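Local coordinates for magnetosome protein MamA (Magnetospirillum gryphiswaldense, PDB 3AS8) that probably serves as a tetratricopeptide-repeat scaffold associated with magnetosomes, recognising copies of itself and so promoting assembly of a larger protein complex, at residues K14-A19 / V29-V34; R23-V28 / V53-V58; R125-I130 / E155-H160; S132-L137 / R148-S153. All blocks are in the same frame, centred on the assembly; numbering follows the deposited sequence. Where two conformers were deposited one is given.

Contact 1 of 4, residues K14-A19 / V29-V34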
loop_
_atom_site.group_PDB
_atom_site.type_symbol
_atom_site.label_atom_id
_atom_site.label_comp_id
_atom_site.label_asym_id
_atom_site.label_seq_id
_atom_site.Cartn_x
_atom_site.Cartn_y
_atom_site.Cartn_z
ATOM N N LYS A 14 6.023 24.997 2.563
ATOM C CA LYS A 14 5.033 24.924 3.613
ATOM C C LYS A 14 4.095 23.662 3.415
ATOM O O LYS A 14 3.717 22.963 4.401
ATOM C CB LYS A 14 4.244 26.235 3.708
ATOM C CG LYS A 14 3.762 26.602 5.084
ATOM C CD LYS A 14 3.258 28.068 5.126
ATOM C CE LYS A 14 3.205 28.666 6.538
ATOM N NZ LYS A 14 2.869 27.721 7.672
ATOM N N GLY A 15 3.699 23.413 2.169
ATOM C CA GLY A 15 2.784 22.314 1.866
ATOM C C GLY A 15 3.351 20.929 2.143
ATOM O O GLY A 15 2.728 20.056 2.773
ATOM N N ILE A 16 4.556 20.731 1.653
ATOM C CA ILE A 16 5.258 19.480 1.870
ATOM C C ILE A 16 5.547 19.281 3.344
ATOM O O ILE A 16 5.500 18.159 3.891
ATOM C CB ILE A 16 6.535 19.458 1.046
ATOM C CG1 ILE A 16 6.152 19.352 -0.439
ATOM C CG2 ILE A 16 7.437 18.324 1.518
ATOM C CD1 ILE A 16 7.385 19.641 -1.395
ATOM N N SER A 17 5.855 20.360 4.023
ATOM C CA SER A 17 6.043 20.235 5.454
ATOM C C SER A 17 4.722 19.733 6.126
ATOM O O SER A 17 4.700 18.748 6.909
ATOM C CB SER A 17 6.549 21.566 5.997
ATOM O OG SER A 17 6.743 21.467 7.364
ATOM N N HIS A 18 3.611 20.370 5.774
ATOM C CA HIS A 18 2.354 19.991 6.406
ATOM C C HIS A 18 2.105 18.464 6.131
ATOM O O HIS A 18 1.787 17.680 7.023
ATOM C CB HIS A 18 1.196 20.788 5.845
ATOM C CG HIS A 18 1.081 22.200 6.337
ATOM N ND1 HIS A 18 1.229 22.556 7.652
ATOM C CD2 HIS A 18 0.718 23.334 5.679
ATOM C CE1 HIS A 18 1.008 23.850 7.783
ATOM N NE2 HIS A 18 0.707 24.346 6.597
ATOM N N ALA A 19 2.257 18.063 4.878
ATOM C CA ALA A 19 1.925 16.692 4.473
ATOM C C ALA A 19 2.810 15.639 5.213
ATOM O O ALA A 19 2.353 14.574 5.654
ATOM C CB ALA A 19 2.030 16.561 2.936
ATOM N N VAL A 29 -4.562 22.723 1.013
ATOM C CA VAL A 29 -4.698 24.173 0.850
ATOM C C VAL A 29 -3.431 24.824 0.241
ATOM O O VAL A 29 -3.506 25.611 -0.681
ATOM C CB VAL A 29 -5.056 24.893 2.181
ATOM C CG1 VAL A 29 -4.901 26.387 2.005
ATOM C CG2 VAL A 29 -6.546 24.499 2.669
ATOM N N MET A 30 -2.281 24.521 0.784
ATOM C CA MET A 30 -1.020 25.082 0.276
ATOM C C MET A 30 -0.600 24.504 -1.060
ATOM O O MET A 30 -0.192 25.252 -1.973
ATOM C CB MET A 30 0.118 24.886 1.286
ATOM C CG MET A 30 -0.004 25.611 2.668
ATOM S SD MET A 30 0.039 27.407 2.527
ATOM C CE MET A 30 -1.662 27.833 2.765
ATOM N N LEU A 31 -0.605 23.188 -1.201
ATOM C CA LEU A 31 -0.007 22.589 -2.429
ATOM C C LEU A 31 -0.849 22.813 -3.669
ATOM O O LEU A 31 -0.316 22.865 -4.781
ATOM C CB LEU A 31 0.424 21.125 -2.254
ATOM C CG LEU A 31 1.586 20.787 -1.284
ATOM C CD1 LEU A 31 1.727 19.257 -1.007
ATOM C CD2 LEU A 31 2.906 21.498 -1.569
ATOM N N GLU A 32 -2.146 23.021 -3.500
ATOM C CA GLU A 32 -2.986 23.395 -4.617
ATOM C C GLU A 32 -2.529 24.707 -5.283
ATOM O O GLU A 32 -2.830 24.951 -6.461
ATOM C CB GLU A 32 -4.423 23.596 -4.139
ATOM C CG GLU A 32 -5.223 22.305 -4.094
ATOM C CD GLU A 32 -6.706 22.474 -3.670
ATOM O OE1 GLU A 32 -7.076 23.501 -3.055
ATOM O OE2 GLU A 32 -7.502 21.558 -3.965
ATOM N N GLN A 33 -1.825 25.538 -4.526
ATOM C CA GLN A 33 -1.429 26.853 -4.987
ATOM C C GLN A 33 -0.091 26.820 -5.685
ATOM O O GLN A 33 0.381 27.873 -6.156
ATOM C CB GLN A 33 -1.376 27.824 -3.795
ATOM C CG GLN A 33 -2.744 28.050 -3.195
ATOM C CD GLN A 33 -2.718 29.023 -2.044
ATOM O OE1 GLN A 33 -2.528 30.214 -2.278
ATOM N NE2 GLN A 33 -2.919 28.538 -0.803
ATOM N N VAL A 34 0.568 25.655 -5.687
ATOM C CA VAL A 34 1.785 25.483 -6.488
ATOM C C VAL A 34 1.732 24.355 -7.528
ATOM O O VAL A 34 2.504 24.384 -8.507
ATOM C CB VAL A 34 3.082 25.362 -5.629
ATOM C CG1 VAL A 34 3.036 24.266 -4.600
ATOM C CG2 VAL A 34 4.284 25.176 -6.565
#
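The H18 ring, hydrogen-bonded through ND1 to NE of R23, turns its CD2 edge to M30, whose CG lies in the ring plane 3.8 Å from H18 CD2. One ring atom thus serves the polar bond and another the apolar contact, and the bond to R23 would limit rotation of the imidazole. CB of M30 packs 3.7 Å from CA of G15. The bend at chi2 of M30 places its SD, which passes 4.2 Å from CD of K14. The backbones approach most closely here, the CA atoms of G15 and M30 being 5.0 Å apart. L31 comes nearer to G15 than the M30 side chain does, CD2 lying 3.5 Å from CA of G15. A CB modelled on G15 would fall 2.2 Å from L31 CD2, so the missing side chain is what admits the leucine. That same CD2 meets CG1 of I16 at 4.1 Å, the two side chains crossing at about a right angle. Within 29-34, Q33 NE2 donates a nearly straight bond to V29 O (3.0 Å, 171°), approaching from above the carbonyl plane. The M30 and L31 contacts join the consecutive helices 5-20 and 24-31; A19 and L31 both continue onto H47 of helix 42-54.

Contact 2 of 4, residues R23-V28 / V53-V58. With SO4 (sulfate ion), chain D.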
loop_
_atom_site.group_PDB
_atom_site.type_symbol
_atom_site.label_atom_id
_atom_site.label_comp_id
_atom_site.label_asym_id
_atom_site.label_seq_id
_atom_site.Cartn_x
_atom_site.Cartn_y
_atom_site.Cartn_z
ATOM N N ARG A 23 -0.583 16.853 8.479
ATOM C CA ARG A 23 -1.532 17.950 8.452
ATOM C C ARG A 23 -2.050 17.995 7.037
ATOM O O ARG A 23 -1.740 18.869 6.236
ATOM C CB ARG A 23 -0.888 19.245 8.898
ATOM C CG ARG A 23 -0.363 19.324 10.397
ATOM C CD ARG A 23 0.254 20.741 10.742
ATOM N NE ARG A 23 1.418 21.086 9.919
ATOM C CZ ARG A 23 2.724 21.025 10.262
ATOM N NH1 ARG A 23 3.128 20.639 11.486
ATOM N NH2 ARG A 23 3.672 21.391 9.356
ATOM N N TYR A 24 -2.880 17.028 6.723
ATOM C CA TYR A 24 -3.258 16.770 5.319
ATOM C C TYR A 24 -4.123 17.842 4.723
ATOM O O TYR A 24 -3.909 18.249 3.584
ATOM C CB TYR A 24 -3.888 15.368 5.206
ATOM C CG TYR A 24 -2.928 14.225 5.536
ATOM C CD1 TYR A 24 -1.802 13.974 4.786
ATOM C CD2 TYR A 24 -3.146 13.413 6.648
ATOM C CE1 TYR A 24 -0.933 12.913 5.114
ATOM C CE2 TYR A 24 -2.329 12.409 6.970
ATOM C CZ TYR A 24 -1.212 12.162 6.221
ATOM O OH TYR A 24 -0.394 11.149 6.612
ATOM N N SER A 25 -5.019 18.413 5.525
ATOM C CA SER A 25 -5.951 19.433 5.013
ATOM C C SER A 25 -5.160 20.715 4.657
ATOM O O SER A 25 -5.353 21.318 3.592
ATOM C CB SER A 25 -7.036 19.749 6.069
ATOM O OG SER A 25 -7.828 18.656 6.459
ATOM N N GLU A 26 -4.218 21.098 5.534
ATOM C CA GLU A 26 -3.424 22.312 5.299
ATOM C C GLU A 26 -2.488 22.031 4.143
ATOM O O GLU A 26 -2.203 22.939 3.361
ATOM C CB GLU A 26 -2.690 22.739 6.574
ATOM C CG GLU A 26 -3.641 23.353 7.658
ATOM C CD GLU A 26 -3.069 23.427 9.038
ATOM O OE1 GLU A 26 -2.777 22.369 9.682
ATOM O OE2 GLU A 26 -2.923 24.566 9.491
ATOM N N ALA A 27 -2.018 20.785 3.999
ATOM C CA ALA A 27 -1.230 20.395 2.792
ATOM C C ALA A 27 -1.993 20.566 1.461
ATOM O O ALA A 27 -1.420 21.000 0.457
ATOM C CB ALA A 27 -0.672 18.918 2.886
ATOM N N VAL A 28 -3.275 20.206 1.443
ATOM C CA VAL A 28 -4.119 20.459 0.244
ATOM C C VAL A 28 -4.204 21.950 -0.017
ATOM O O VAL A 28 -3.973 22.371 -1.142
ATOM C CB VAL A 28 -5.556 19.878 0.379
ATOM C CG1 VAL A 28 -6.442 20.206 -0.891
ATOM C CG2 VAL A 28 -5.476 18.411 0.627
ATOM N N VAL A 53 -5.899 11.857 -1.028
ATOM C CA VAL A 53 -6.460 10.574 -0.599
ATOM C C VAL A 53 -6.906 10.605 0.886
ATOM O O VAL A 53 -7.938 10.036 1.235
ATOM C CB VAL A 53 -5.469 9.419 -0.817
ATOM C CG1 VAL A 53 -5.999 8.073 -0.198
ATOM C CG2 VAL A 53 -5.219 9.267 -2.361
ATOM N N LYS A 54 -6.116 11.239 1.719
ATOM C CA LYS A 54 -6.361 11.311 3.158
ATOM C C LYS A 54 -7.613 12.129 3.431
ATOM O O LYS A 54 -8.331 11.859 4.367
ATOM C CB LYS A 54 -5.120 11.936 3.893
ATOM C CG LYS A 54 -3.901 10.983 4.102
ATOM C CD LYS A 54 -4.203 9.785 5.071
ATOM C CE LYS A 54 -2.986 8.855 5.224
ATOM N NZ LYS A 54 -3.254 7.789 6.312
ATOM N N THR A 55 -7.887 13.127 2.609
ATOM C CA THR A 55 -9.015 14.010 2.806
ATOM C C THR A 55 -10.211 13.641 1.970
ATOM O O THR A 55 -11.219 14.371 2.002
ATOM C CB THR A 55 -8.669 15.517 2.547
ATOM O OG1 THR A 55 -8.080 15.636 1.242
ATOM C CG2 THR A 55 -7.663 16.046 3.679
ATOM N N GLY A 56 -10.186 12.459 1.353
ATOM C CA GLY A 56 -11.434 11.839 0.772
ATOM C C GLY A 56 -11.546 11.983 -0.741
ATOM O O GLY A 56 -12.463 11.405 -1.373
ATOM N N ALA A 57 -10.651 12.766 -1.355
ATOM C CA ALA A 57 -10.605 12.896 -2.842
ATOM C C ALA A 57 -9.693 11.814 -3.409
ATOM O O ALA A 57 -8.550 12.069 -3.921
ATOM C CB ALA A 57 -10.152 14.319 -3.282
ATOM N N VAL A 58 -10.204 10.574 -3.379
ATOM C CA VAL A 58 -9.310 9.451 -3.597
ATOM C C VAL A 58 -9.046 9.335 -5.111
ATOM O O VAL A 58 -7.898 9.115 -5.495
ATOM C CB VAL A 58 -9.813 8.135 -3.000
ATOM C CG1 VAL A 58 -8.814 6.966 -3.335
ATOM C CG2 VAL A 58 -10.111 8.335 -1.413
HETATM S S SO4 D . -4.145 9.607 9.821
HETATM O O1 SO4 D . -4.076 10.844 10.602
HETATM O O2 SO4 D . -5.107 8.725 10.490
HETATM O O3 SO4 D . -4.629 9.860 8.463
HETATM O O4 SO4 D . -2.812 8.996 9.711
HETATM O O HOH W 1 -0.954 9.286 8.111
#
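The Y24 ring receives the aliphatic part of K54 on one face and a water in its plane at the edge. K54 CG stands 3.4 Å from the ring centroid, only 3° off the normal, which makes this a well-centred CH-pi contact. The bend of the lysine at chi2 (-66°) puts CD of K54 3.7 Å from Y24 CE2; the extended chain beyond takes CE to 3.7 Å from Y24 OH. Beyond the hydroxyl, the water lies 2.5 Å from Y24 OH and donates to O4 of a sulfate, probably from the crystallisation liquor; K54 NZ makes weak bonds to both the water and sulfate O3. An alanine at Y24 would probably leave K54 without the flat surface under its methylenes, freeing that chain to turn, and leave the water without its hydroxyl partner. T55 extends the contact: its CG2 reaches CB of Y24 at 4.1 Å and OG of S25 at 3.8 Å. Its OG1, hydrogen-bonded to A51 O, lies 3.9 Å from CG2 of V28. The start of helix 24-31 thus meets the C-terminal end of helix 42-54 at the surface. V28 and A27 pack further on A51, and A27 also touches H18 and A19 of helix 5-20.

Contact 3 of 4, residues R125-I130 / E155-H160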
loop_
_atom_site.group_PDB
_atom_site.type_symbol
_atom_site.label_atom_id
_atom_site.label_comp_id
_atom_site.label_asym_id
_atom_site.label_seq_id
_atom_site.Cartn_x
_atom_site.Cartn_y
_atom_site.Cartn_z
ATOM N N ARG A 125 -5.065 -15.746 -8.864
ATOM C CA ARG A 125 -3.704 -16.256 -8.990
ATOM C C ARG A 125 -3.303 -16.874 -7.625
ATOM O O ARG A 125 -2.474 -16.331 -6.892
ATOM C CB ARG A 125 -2.785 -15.077 -9.379
ATOM C CG ARG A 125 -3.133 -14.551 -10.764
ATOM C CD ARG A 125 -2.196 -13.511 -11.387
ATOM N NE ARG A 125 -2.082 -13.726 -12.839
ATOM C CZ ARG A 125 -2.948 -13.309 -13.771
ATOM N NH1 ARG A 125 -4.055 -12.640 -13.452
ATOM N NH2 ARG A 125 -2.697 -13.565 -15.047
ATOM N N PHE A 126 -3.908 -18.001 -7.296
ATOM C CA PHE A 126 -3.822 -18.519 -5.927
ATOM C C PHE A 126 -2.426 -19.019 -5.552
ATOM O O PHE A 126 -2.008 -18.792 -4.453
ATOM C CB PHE A 126 -4.887 -19.569 -5.683
ATOM C CG PHE A 126 -6.316 -19.049 -5.949
ATOM C CD1 PHE A 126 -6.827 -18.002 -5.208
ATOM C CD2 PHE A 126 -7.131 -19.650 -6.879
ATOM C CE1 PHE A 126 -8.101 -17.531 -5.419
ATOM C CE2 PHE A 126 -8.456 -19.189 -7.096
ATOM C CZ PHE A 126 -8.913 -18.134 -6.353
ATOM N N ASP A 127 -1.715 -19.657 -6.486
ATOM C CA ASP A 127 -0.370 -20.199 -6.197
ATOM C C ASP A 127 0.576 -19.043 -6.003
ATOM O O ASP A 127 1.355 -19.052 -5.083
ATOM C CB ASP A 127 0.136 -21.104 -7.305
ATOM C CG ASP A 127 -0.486 -22.519 -7.232
ATOM O OD1 ASP A 127 -0.527 -23.059 -6.145
ATOM O OD2 ASP A 127 -0.967 -23.034 -8.246
ATOM N N GLU A 128 0.455 -18.033 -6.830
ATOM C CA GLU A 128 1.286 -16.836 -6.685
ATOM C C GLU A 128 0.980 -16.061 -5.397
ATOM O O GLU A 128 1.934 -15.507 -4.755
ATOM C CB GLU A 128 1.174 -15.930 -7.887
ATOM C CG GLU A 128 2.018 -16.404 -9.075
ATOM C CD GLU A 128 1.383 -17.559 -9.849
ATOM O OE1 GLU A 128 0.157 -17.771 -9.686
ATOM O OE2 GLU A 128 2.085 -18.254 -10.647
ATOM N N ALA A 129 -0.310 -16.033 -4.982
ATOM C CA ALA A 129 -0.670 -15.331 -3.755
ATOM C C ALA A 129 0.018 -16.053 -2.595
ATOM O O ALA A 129 0.583 -15.438 -1.708
ATOM C CB ALA A 129 -2.207 -15.342 -3.558
ATOM N N ILE A 130 -0.019 -17.368 -2.631
ATOM C CA ILE A 130 0.524 -18.194 -1.569
ATOM C C ILE A 130 2.028 -17.994 -1.451
ATOM O O ILE A 130 2.534 -17.926 -0.344
ATOM C CB ILE A 130 0.154 -19.627 -1.760
ATOM C CG1 ILE A 130 -1.290 -19.812 -1.389
ATOM C CG2 ILE A 130 1.026 -20.632 -0.848
ATOM C CD1 ILE A 130 -1.828 -21.116 -1.750
ATOM N N GLU A 155 -7.984 -23.343 -0.185
ATOM C CA GLU A 155 -9.335 -23.855 -0.249
ATOM C C GLU A 155 -9.985 -23.526 -1.567
ATOM O O GLU A 155 -10.709 -24.342 -2.089
ATOM C CB GLU A 155 -10.136 -23.327 0.938
ATOM C CG GLU A 155 -11.609 -23.658 1.029
ATOM C CD GLU A 155 -12.174 -23.142 2.384
ATOM O OE1 GLU A 155 -12.892 -22.093 2.379
ATOM O OE2 GLU A 155 -11.851 -23.735 3.456
ATOM N N GLN A 156 -9.698 -22.344 -2.115
ATOM C CA GLN A 156 -10.223 -21.893 -3.369
ATOM C C GLN A 156 -9.705 -22.706 -4.537
ATOM O O GLN A 156 -10.368 -22.741 -5.579
ATOM C CB GLN A 156 -9.912 -20.396 -3.611
ATOM C CG GLN A 156 -10.779 -19.452 -2.731
ATOM C CD GLN A 156 -10.324 -18.018 -2.816
ATOM O OE1 GLN A 156 -10.886 -17.242 -3.592
ATOM N NE2 GLN A 156 -9.314 -17.649 -2.011
ATOM N N MET A 157 -8.547 -23.341 -4.399
ATOM C CA MET A 157 -8.105 -24.291 -5.396
ATOM C C MET A 157 -8.689 -25.733 -5.160
ATOM O O MET A 157 -8.404 -26.650 -5.925
ATOM C CB MET A 157 -6.593 -24.392 -5.366
ATOM C CG MET A 157 -5.971 -23.085 -5.791
ATOM S SD MET A 157 -4.224 -23.279 -6.101
ATOM C CE MET A 157 -3.593 -23.216 -4.455
ATOM N N GLY A 158 -9.483 -25.922 -4.117
ATOM C CA GLY A 158 -9.919 -27.276 -3.684
ATOM C C GLY A 158 -8.864 -28.086 -2.924
ATOM O O GLY A 158 -9.048 -29.275 -2.699
ATOM N N SER A 159 -7.769 -27.470 -2.491
ATOM C CA SER A 159 -6.734 -28.159 -1.718
ATOM C C SER A 159 -7.035 -28.137 -0.222
ATOM O O SER A 159 -6.283 -27.505 0.571
ATOM C CB SER A 159 -5.362 -27.526 -1.976
ATOM O OG SER A 159 -5.102 -27.476 -3.371
ATOM N N HIS A 160 -8.127 -28.808 0.160
ATOM C CA HIS A 160 -8.562 -28.788 1.577
ATOM C C HIS A 160 -7.545 -29.363 2.505
ATOM O O HIS A 160 -7.357 -28.900 3.640
ATOM C CB HIS A 160 -9.920 -29.470 1.721
ATOM C CG HIS A 160 -10.950 -28.853 0.853
ATOM N ND1 HIS A 160 -11.443 -27.586 1.103
ATOM C CD2 HIS A 160 -11.531 -29.271 -0.299
ATOM C CE1 HIS A 160 -12.315 -27.273 0.172
ATOM N NE2 HIS A 160 -12.378 -28.263 -0.698
#
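CB of Q156 sits over one face of the F126 ring, 3.9 Å from its centroid and displaced toward the rim, 18° off the normal, as a CH-pi contact. The glutamine then extends across the phenylalanine at about a right angle, its OE1 coming 3.3 Å from F126 CE1, with ring and amide planes 56° apart. The other end of that amide is tied elsewhere: NE2 is hydrogen-bonded to Y152 O, with a weak second bond to D121, which would help fix the amide's rotation. Apolar contacts fall to M157. Its CG lies 3.7 Å from CB of F126, the two side chains sliding past each other in opposite directions. The chain then bends at chi3 (-81°), which places CE 3.9 Å from CD1 of I130, tip to tip. The D127 carboxylate lies against the end of this methionine, OD1 3.5 Å from CE of M157. Just beyond M157 the helix closes in a Schellman motif, where G158 has positive phi and G158 N bonds E155 O at 2.8 Å. The start of helix 126-139 thus packs against the C-terminal end of helix 144-156, consistent with the helix-pair stacking of a tetratricopeptide-repeat fold.

Contact 4 of 4, residues S132-L137 / R148-S153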
loop_
_atom_site.group_PDB
_atom_site.type_symbol
_atom_site.label_atom_id
_atom_site.label_comp_id
_atom_site.label_asym_id
_atom_site.label_seq_id
_atom_site.Cartn_x
_atom_site.Cartn_y
_atom_site.Cartn_z
ATOM N N SER A 132 3.585 -15.257 -2.145
ATOM C CA SER A 132 3.756 -13.956 -1.482
ATOM C C SER A 132 3.411 -14.017 0.012
ATOM O O SER A 132 4.186 -13.528 0.856
ATOM C CB SER A 132 2.928 -12.862 -2.233
ATOM O OG SER A 132 3.734 -12.339 -3.281
ATOM N N PHE A 133 2.307 -14.665 0.364
ATOM C CA PHE A 133 1.954 -14.914 1.762
ATOM C C PHE A 133 3.035 -15.669 2.544
ATOM O O PHE A 133 3.357 -15.315 3.663
ATOM C CB PHE A 133 0.602 -15.638 1.941
ATOM C CG PHE A 133 -0.609 -14.874 1.471
ATOM C CD1 PHE A 133 -0.797 -13.534 1.804
ATOM C CD2 PHE A 133 -1.606 -15.508 0.702
ATOM C CE1 PHE A 133 -1.947 -12.843 1.395
ATOM C CE2 PHE A 133 -2.744 -14.803 0.286
ATOM C CZ PHE A 133 -2.908 -13.460 0.627
ATOM N N LYS A 134 3.676 -16.653 1.923
ATOM C CA LYS A 134 4.792 -17.286 2.568
ATOM C C LYS A 134 6.056 -16.441 2.815
ATOM O O LYS A 134 6.701 -16.608 3.836
ATOM C CB LYS A 134 5.116 -18.559 1.851
ATOM C CG LYS A 134 3.990 -19.580 2.111
ATOM C CD LYS A 134 4.344 -20.980 1.567
ATOM C CE LYS A 134 3.173 -21.957 1.827
ATOM N NZ LYS A 134 3.515 -23.258 1.251
ATOM N N ILE A 135 6.322 -15.499 1.939
ATOM C CA ILE A 135 7.364 -14.527 2.132
ATOM C C ILE A 135 7.002 -13.563 3.239
ATOM O O ILE A 135 7.828 -13.242 4.074
ATOM C CB ILE A 135 7.676 -13.803 0.807
ATOM C CG1 ILE A 135 8.192 -14.810 -0.227
ATOM C CG2 ILE A 135 8.736 -12.714 1.017
ATOM C CD1 ILE A 135 8.260 -14.280 -1.686
ATOM N N ALA A 136 5.768 -13.069 3.263
ATOM C CA ALA A 136 5.295 -12.295 4.387
ATOM C C ALA A 136 5.395 -12.997 5.751
ATOM O O ALA A 136 5.740 -12.390 6.790
ATOM C CB ALA A 136 3.840 -11.842 4.126
ATOM N N LEU A 137 5.086 -14.271 5.749
ATOM C CA LEU A 137 5.165 -15.056 6.966
ATOM C C LEU A 137 6.613 -15.155 7.425
ATOM O O LEU A 137 6.902 -15.155 8.620
ATOM C CB LEU A 137 4.613 -16.446 6.703
ATOM C CG LEU A 137 3.518 -17.078 7.503
ATOM C CD1 LEU A 137 3.869 -18.578 7.495
ATOM C CD2 LEU A 137 3.213 -16.561 8.907
ATOM N N ARG A 148 -4.173 -17.595 7.698
ATOM C CA ARG A 148 -5.580 -17.604 7.306
ATOM C C ARG A 148 -5.711 -17.293 5.806
ATOM O O ARG A 148 -6.418 -17.968 5.079
ATOM C CB ARG A 148 -6.370 -16.641 8.181
ATOM C CG ARG A 148 -7.855 -16.567 7.914
ATOM C CD ARG A 148 -8.678 -16.208 9.195
ATOM N NE ARG A 148 -8.139 -16.627 10.516
ATOM C CZ ARG A 148 -8.503 -17.704 11.228
ATOM N NH1 ARG A 148 -9.350 -18.598 10.752
ATOM N NH2 ARG A 148 -7.955 -17.926 12.417
ATOM N N ALA A 149 -4.993 -16.285 5.341
ATOM C CA ALA A 149 -5.019 -15.907 3.936
ATOM C C ALA A 149 -4.494 -17.106 3.100
ATOM O O ALA A 149 -5.041 -17.432 2.048
ATOM C CB ALA A 149 -4.160 -14.601 3.674
ATOM N N ILE A 150 -3.478 -17.782 3.583
ATOM C CA ILE A 150 -2.898 -18.903 2.822
ATOM C C ILE A 150 -3.901 -20.068 2.791
ATOM O O ILE A 150 -4.106 -20.696 1.749
ATOM C CB ILE A 150 -1.587 -19.440 3.458
ATOM C CG1 ILE A 150 -0.405 -18.545 3.188
ATOM C CG2 ILE A 150 -1.201 -20.860 2.855
ATOM C CD1 ILE A 150 0.754 -18.857 4.291
ATOM N N ALA A 151 -4.545 -20.335 3.938
ATOM C CA ALA A 151 -5.619 -21.375 4.025
ATOM C C ALA A 151 -6.710 -21.140 3.018
ATOM O O ALA A 151 -7.141 -22.034 2.292
ATOM C CB ALA A 151 -6.238 -21.375 5.439
ATOM N N TYR A 152 -7.192 -19.905 2.955
ATOM C CA TYR A 152 -8.264 -19.549 2.017
ATOM C C TYR A 152 -7.828 -19.706 0.549
ATOM O O TYR A 152 -8.597 -20.138 -0.262
ATOM C CB TYR A 152 -8.828 -18.135 2.330
ATOM C CG TYR A 152 -10.129 -17.824 1.588
ATOM C CD1 TYR A 152 -11.121 -18.810 1.453
ATOM C CD2 TYR A 152 -10.382 -16.541 1.009
ATOM C CE1 TYR A 152 -12.293 -18.572 0.781
ATOM C CE2 TYR A 152 -11.598 -16.284 0.328
ATOM C CZ TYR A 152 -12.535 -17.318 0.228
ATOM O OH TYR A 152 -13.718 -17.168 -0.434
ATOM N N SER A 153 -6.589 -19.378 0.211
ATOM C CA SER A 153 -6.159 -19.483 -1.169
ATOM C C SER A 153 -6.134 -20.999 -1.542
ATOM O O SER A 153 -6.572 -21.402 -2.598
ATOM C CB SER A 153 -4.795 -18.856 -1.322
ATOM O OG SER A 153 -4.730 -17.431 -1.162
#
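F133 and I150 both set CG or CG1 anti to their own carbonyl carbon, F133 with chi1 -64°, and this carries both side chains into the interface between their helices. They slide past each other in opposite directions, and CB of F133 meets CG1 of I150 at 3.3 Å, a tight approach for two saturated carbons. The ring beyond is met on one face by A149, whose CB stands 3.6 Å from the F133 centroid, 15° off the normal and offset toward the rim, in a CH-pi contact. S153 comes instead to the edge, its OG in the ring plane 3.6 Å from F133 CE2. That hydroxyl is hydrogen-bonded to D121 OD2 of helix 110-122, so a buried polar atom beside the ring has a partner. With an alanine at F133, the A149 methyl would probably lose the face it packs on and the S153 hydroxyl the edge beside it, opening a gap in the interface, although the CB contact with I150 could remain. I150 reaches further with CD1, which lies 4.0 Å from K134 CG, the two side chains crossing at about a right angle. L137 adds a looser contact, CD1 to CD1 of I150 at 4.5 Å. I150 also touches H166 of helix 160-183. The segment axes come within 9.9 Å and run at 162° to each other, nearly antiparallel. Consecutive antiparallel helices, here with a phenylalanine ring laid on an alanine methyl, are the building pattern of tetratricopeptide repeats.

The four contacts fall into two pairs on opposite sides of the centre of a largely helical chain, contacts 1 and 2 closing before contacts 3 and 4 open. Contacts 1 and 2 share helix 24-31, have centres 10 Å apart, and interlock because their segments alternate; they join it to helix 5-20 and helix 42-54. Contacts 3 and 4 also lie 10 Å apart, but both connect helix 126-139 to helix 144-156, with contact 4 nested inside the loop closed by contact 3. Between the pairs, centres are 33 to 45 Å apart, the nearest atoms at least about 21 Å. Such neighbour-to-neighbour packing builds an elongated repeat solenoid, whose surface is consistent with protein-protein interactions.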